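PDB 6E57: surface glycan binding protein B from Bacteroides ovatus, which binds mixed-linkage beta-glucan at the cell surface, probably holding the cereal polysaccharide for uptake by this gut bacterium. Local coordinates for residues N330-A342 against A403-V417. Residues are numbered along the deposited sequence; the frame is centred on the assembly and turned at random.
Sequences NKTFGLIPMDVFA and AGFLCVGHGYYVDLV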
loop_
_atom_site.group_PDB
_atom_site.type_symbol
_atom_site.label_atom_id
_atom_site.label_comp_id
_atom_site.label_asym_id
_atom_site.label_seq_id
_atom_site.Cartn_x
_atom_site.Cartn_y
_atom_site.Cartn_z
ATOM N N ASN A 330 -31.325 -12.088 26.796
ATOM C CA ASN A 330 -30.612 -12.395 25.560
ATOM C C ASN A 330 -31.302 -11.757 24.344
ATOM O O ASN A 330 -31.032 -12.159 23.213
ATOM C CB ASN A 330 -30.474 -13.908 25.367
ATOM C CG ASN A 330 -29.593 -14.555 26.413
ATOM O OD1 ASN A 330 -30.078 -15.298 27.263
ATOM N ND2 ASN A 330 -28.302 -14.270 26.365
ATOM N N LYS A 331 -32.178 -10.767 24.558
ATOM C CA LYS A 331 -32.732 -10.019 23.436
ATOM C C LYS A 331 -31.660 -9.064 22.902
ATOM O O LYS A 331 -31.574 -8.826 21.693
ATOM C CB LYS A 331 -33.988 -9.227 23.801
ATOM C CG LYS A 331 -34.645 -8.559 22.601
ATOM C CD LYS A 331 -35.904 -7.791 22.901
ATOM C CE LYS A 331 -36.512 -7.185 21.654
ATOM N NZ LYS A 331 -37.835 -6.576 21.930
ATOM N N THR A 332 -30.872 -8.514 23.833
ATOM C CA THR A 332 -29.744 -7.647 23.539
ATOM C C THR A 332 -28.560 -8.044 24.424
ATOM O O THR A 332 -28.684 -8.904 25.296
ATOM C CB THR A 332 -30.099 -6.179 23.797
ATOM O OG1 THR A 332 -30.275 -6.016 25.207
ATOM C CG2 THR A 332 -31.345 -5.732 23.064
ATOM N N PHE A 333 -27.419 -7.395 24.188
ATOM C CA PHE A 333 -26.302 -7.407 25.111
ATOM C C PHE A 333 -26.253 -6.054 25.830
ATOM O O PHE A 333 -25.830 -5.066 25.243
ATOM C CB PHE A 333 -24.992 -7.703 24.375
ATOM C CG PHE A 333 -23.749 -7.508 25.206
ATOM C CD1 PHE A 333 -23.275 -8.522 26.021
ATOM C CD2 PHE A 333 -23.063 -6.304 25.189
ATOM C CE1 PHE A 333 -22.140 -8.342 26.795
ATOM C CE2 PHE A 333 -21.929 -6.123 25.963
ATOM C CZ PHE A 333 -21.467 -7.144 26.762
ATOM N N GLY A 334 -26.741 -6.021 27.078
ATOM C CA GLY A 334 -26.482 -4.928 28.023
ATOM C C GLY A 334 -25.149 -5.154 28.712
ATOM O O GLY A 334 -24.115 -5.204 28.057
ATOM N N LEU A 335 -25.173 -5.275 30.037
ATOM C CA LEU A 335 -24.118 -5.954 30.823
ATOM C C LEU A 335 -22.830 -5.124 30.956
ATOM O O LEU A 335 -21.990 -5.463 31.783
ATOM C CB LEU A 335 -23.830 -7.339 30.229
ATOM C CG LEU A 335 -24.996 -8.332 30.280
ATOM C CD1 LEU A 335 -24.544 -9.727 29.876
ATOM C CD2 LEU A 335 -25.634 -8.373 31.659
ATOM N N ILE A 336 -22.665 -4.051 30.177
ATOM C CA ILE A 336 -21.667 -3.036 30.508
ATOM C C ILE A 336 -22.413 -1.773 30.922
ATOM O O ILE A 336 -23.075 -1.146 30.100
ATOM C CB ILE A 336 -20.680 -2.777 29.354
ATOM C CG1 ILE A 336 -19.957 -4.056 28.926
ATOM C CG2 ILE A 336 -19.692 -1.683 29.740
ATOM C CD1 ILE A 336 -19.053 -3.872 27.733
ATOM N N PRO A 337 -22.354 -1.384 32.214
ATOM C CA PRO A 337 -23.116 -0.234 32.701
ATOM C C PRO A 337 -22.590 1.108 32.164
ATOM O O PRO A 337 -21.442 1.203 31.732
ATOM C CB PRO A 337 -22.993 -0.329 34.231
ATOM C CG PRO A 337 -21.750 -1.153 34.482
ATOM C CD PRO A 337 -21.589 -2.054 33.276
ATOM N N MET A 338 -23.455 2.128 32.215
ATOM C CA MET A 338 -23.204 3.461 31.654
ATOM C C MET A 338 -21.949 4.104 32.264
ATOM O O MET A 338 -21.218 4.813 31.561
ATOM C CB MET A 338 -24.394 4.389 31.914
ATOM C CG MET A 338 -25.625 4.032 31.113
ATOM S SD MET A 338 -27.025 5.127 31.456
ATOM C CE MET A 338 -26.417 6.671 30.780
ATOM N N ASP A 339 -21.716 3.876 33.563
ATOM C CA ASP A 339 -20.640 4.559 34.294
ATOM C C ASP A 339 -19.269 4.143 33.738
ATOM O O ASP A 339 -18.319 4.916 33.832
ATOM C CB ASP A 339 -20.763 4.382 35.814
ATOM C CG ASP A 339 -20.711 2.952 36.333
ATOM O OD1 ASP A 339 -20.494 2.029 35.521
ATOM O OD2 ASP A 339 -20.899 2.774 37.553
ATOM N N VAL A 340 -19.176 2.942 33.151
ATOM C CA VAL A 340 -17.944 2.475 32.499
ATOM C C VAL A 340 -17.683 3.324 31.247
ATOM O O VAL A 340 -16.566 3.785 31.027
ATOM C CB VAL A 340 -18.008 0.976 32.145
ATOM C CG1 VAL A 340 -16.832 0.551 31.277
ATOM C CG2 VAL A 340 -18.098 0.099 33.385
ATOM N N PHE A 341 -18.724 3.519 30.435
ATOM C CA PHE A 341 -18.625 4.286 29.190
ATOM C C PHE A 341 -18.398 5.776 29.482
ATOM O O PHE A 341 -17.760 6.465 28.692
ATOM C CB PHE A 341 -19.862 4.056 28.316
ATOM C CG PHE A 341 -19.783 2.810 27.474
ATOM C CD1 PHE A 341 -19.207 2.846 26.213
ATOM C CD2 PHE A 341 -20.257 1.597 27.951
ATOM C CE1 PHE A 341 -19.123 1.700 25.439
ATOM C CE2 PHE A 341 -20.169 0.450 27.176
ATOM C CZ PHE A 341 -19.604 0.505 25.922
ATOM N N ALA A 342 -18.906 6.261 30.618
ATOM C CA ALA A 342 -18.729 7.660 31.017
ATOM C C ALA A 342 -17.238 7.980 31.214
ATOM O O ALA A 342 -16.816 9.120 31.040
ATOM C CB ALA A 342 -19.526 7.940 32.269
ATOM N N ALA A 403 -29.210 6.080 27.504
ATOM C CA ALA A 403 -29.369 4.910 28.376
ATOM C C ALA A 403 -28.326 3.814 28.094
ATOM O O ALA A 403 -28.603 2.632 28.291
ATOM C CB ALA A 403 -30.775 4.376 28.238
ATOM N N GLY A 404 -27.125 4.209 27.665
ATOM C CA GLY A 404 -25.972 3.309 27.638
ATOM C C GLY A 404 -25.762 2.627 26.295
ATOM O O GLY A 404 -26.245 3.078 25.261
ATOM N N PHE A 405 -25.019 1.518 26.339
ATOM C CA PHE A 405 -24.529 0.804 25.172
ATOM C C PHE A 405 -25.289 -0.518 25.029
ATOM O O PHE A 405 -25.556 -1.188 26.024
ATOM C CB PHE A 405 -23.024 0.574 25.327
ATOM C CG PHE A 405 -22.393 -0.319 24.292
ATOM C CD1 PHE A 405 -22.042 0.177 23.045
ATOM C CD2 PHE A 405 -22.125 -1.649 24.577
ATOM C CE1 PHE A 405 -21.446 -0.646 22.101
ATOM C CE2 PHE A 405 -21.536 -2.472 23.629
ATOM C CZ PHE A 405 -21.198 -1.969 22.392
ATOM N N LEU A 406 -25.627 -0.876 23.784
ATOM C CA LEU A 406 -26.202 -2.180 23.454
ATOM C C LEU A 406 -25.466 -2.775 22.248
ATOM O O LEU A 406 -25.051 -2.054 21.346
ATOM C CB LEU A 406 -27.691 -2.026 23.125
ATOM C CG LEU A 406 -28.630 -1.678 24.279
ATOM C CD1 LEU A 406 -30.060 -1.610 23.781
ATOM C CD2 LEU A 406 -28.529 -2.681 25.411
ATOM N N CYS A 407 -25.317 -4.103 22.255
ATOM C CA CYS A 407 -25.131 -4.880 21.038
ATOM C C CYS A 407 -26.459 -5.572 20.708
ATOM O O CYS A 407 -27.035 -6.284 21.532
ATOM C CB CYS A 407 -24.003 -5.893 21.172
ATOM S SG CYS A 407 -22.360 -5.131 21.165
ATOM N N VAL A 408 -26.926 -5.331 19.484
ATOM C CA VAL A 408 -28.246 -5.685 19.023
ATOM C C VAL A 408 -28.078 -6.576 17.785
ATOM O O VAL A 408 -27.015 -6.569 17.169
ATOM C CB VAL A 408 -29.026 -4.384 18.749
ATOM C CG1 VAL A 408 -30.004 -4.495 17.593
ATOM C CG2 VAL A 408 -29.721 -3.884 20.004
ATOM N N GLY A 409 -29.110 -7.358 17.448
ATOM C CA GLY A 409 -29.096 -8.200 16.248
ATOM C C GLY A 409 -29.669 -9.585 16.501
ATOM O O GLY A 409 -30.537 -9.758 17.366
ATOM N N HIS A 410 -29.176 -10.570 15.735
ATOM C CA HIS A 410 -29.669 -11.948 15.783
ATOM C C HIS A 410 -28.565 -12.941 15.406
ATOM O O HIS A 410 -27.760 -12.680 14.527
ATOM C CB HIS A 410 -30.880 -12.109 14.856
ATOM C CG HIS A 410 -31.390 -13.507 14.774
ATOM N ND1 HIS A 410 -32.222 -14.046 15.736
ATOM C CD2 HIS A 410 -31.189 -14.478 13.859
ATOM C CE1 HIS A 410 -32.511 -15.291 15.417
ATOM N NE2 HIS A 410 -31.890 -15.580 14.269
ATOM N N GLY A 411 -28.558 -14.086 16.093
ATOM C CA GLY A 411 -27.830 -15.281 15.675
ATOM C C GLY A 411 -26.334 -15.199 15.926
ATOM O O GLY A 411 -25.543 -15.768 15.160
ATOM N N TYR A 412 -25.940 -14.509 17.003
ATOM C CA TYR A 412 -24.534 -14.418 17.385
ATOM C C TYR A 412 -24.409 -14.286 18.904
ATOM O O TYR A 412 -25.395 -14.052 19.605
ATOM C CB TYR A 412 -23.847 -13.248 16.677
ATOM C CG TYR A 412 -24.181 -11.883 17.226
ATOM C CD1 TYR A 412 -25.297 -11.193 16.783
ATOM C CD2 TYR A 412 -23.379 -11.276 18.180
ATOM C CE1 TYR A 412 -25.613 -9.938 17.277
ATOM C CE2 TYR A 412 -23.679 -10.020 18.683
ATOM C CZ TYR A 412 -24.800 -9.346 18.228
ATOM O OH TYR A 412 -25.112 -8.107 18.707
ATOM N N TYR A 413 -23.174 -14.450 19.385
ATOM C CA TYR A 413 -22.827 -14.311 20.782
ATOM C C TYR A 413 -21.781 -13.207 20.920
ATOM O O TYR A 413 -20.925 -13.077 20.055
ATOM C CB TYR A 413 -22.228 -15.605 21.336
ATOM C CG TYR A 413 -23.140 -16.803 21.339
ATOM C CD1 TYR A 413 -23.217 -17.647 20.241
ATOM C CD2 TYR A 413 -23.892 -17.124 22.459
ATOM C CE1 TYR A 413 -24.039 -18.764 20.243
ATOM C CE2 TYR A 413 -24.714 -18.240 22.478
ATOM C CZ TYR A 413 -24.789 -19.063 21.367
ATOM O OH TYR A 413 -25.601 -20.159 21.383
ATOM N N VAL A 414 -21.861 -12.440 22.012
ATOM C CA VAL A 414 -20.799 -11.526 22.413
ATOM C C VAL A 414 -19.896 -12.273 23.400
ATOM O O VAL A 414 -20.374 -12.755 24.427
ATOM C CB VAL A 414 -21.372 -10.237 23.028
ATOM C CG1 VAL A 414 -20.289 -9.389 23.675
ATOM C CG2 VAL A 414 -22.156 -9.429 22.004
ATOM N N ASP A 415 -18.603 -12.370 23.069
ATOM C CA ASP A 415 -17.637 -13.178 23.824
ATOM C C ASP A 415 -16.643 -12.290 24.591
ATOM O O ASP A 415 -16.140 -12.703 25.637
ATOM C CB ASP A 415 -16.883 -14.141 22.901
ATOM C CG ASP A 415 -17.762 -15.186 22.232
ATOM O OD1 ASP A 415 -18.673 -15.707 22.911
ATOM O OD2 ASP A 415 -17.520 -15.478 21.034
ATOM N N LEU A 416 -16.336 -11.101 24.058
ATOM C CA LEU A 416 -15.403 -10.165 24.698
ATOM C C LEU A 416 -15.717 -8.727 24.257
ATOM O O LEU A 416 -16.137 -8.487 23.127
ATOM C CB LEU A 416 -13.972 -10.555 24.313
ATOM C CG LEU A 416 -12.863 -9.979 25.195
ATOM C CD1 LEU A 416 -12.830 -10.672 26.548
ATOM C CD2 LEU A 416 -11.510 -10.095 24.510
ATOM N N VAL A 417 -15.521 -7.777 25.176
ATOM C CA VAL A 417 -15.536 -6.353 24.860
ATOM C C VAL A 417 -14.313 -5.714 25.522
ATOM O O VAL A 417 -14.130 -5.841 26.736
ATOM C CB VAL A 417 -16.837 -5.664 25.314
ATOM C CG1 VAL A 417 -16.846 -4.192 24.935
ATOM C CG2 VAL A 417 -18.072 -6.363 24.772
HETATM O O HOH W 1 -31.148 -7.621 19.424
HETATM O O HOH W 2 -23.724 -2.447 27.663
#
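Phe333 and Cys407 form a single antiparallel hydrogen-bonded bridge, which pins the loop before helix 338-343 to strand 405-409: Phe333 N donates to Cys407 O (2.9 Å) and Cys407 N donates back to Phe333 O (3.2 Å). On one side of this bridge a water spans the gap between Lys331 O and Gly409 N; on the other, a second water lies within 2.8 Å of Ile336 O and of Phe405 O. The Phe333 ring, swung opposite the main-chain N (chi1 170°), reaches over to strand 412-419, where Val414 CG1 sits above one face, 3.9 Å from the ring centroid. Phe405 CE2 approaches the edge of the same ring, while Cys407 SG lies obliquely beside it. Ile336 CD1 meets Val417 CG1 tip to tip at 3.6 Å. Further along, the rings of Phe341 and Phe405 are slid apart with planes at 26°, and Phe405 CB lies over the Phe341 face. Outside this core, Thr332 CG2 lies beside Val408 CG2, both residues also touching Trp372 of the glycan pocket. The arrangement exemplifies a beta-sandwich-like core between two sheets carrying a carbohydrate-binding surface, where neighbouring Lys331 NZ, salt-bridged to Asp326, hydrogen-bonds O2 of a glucose unit of the bound mixed-linkage oligosaccharide.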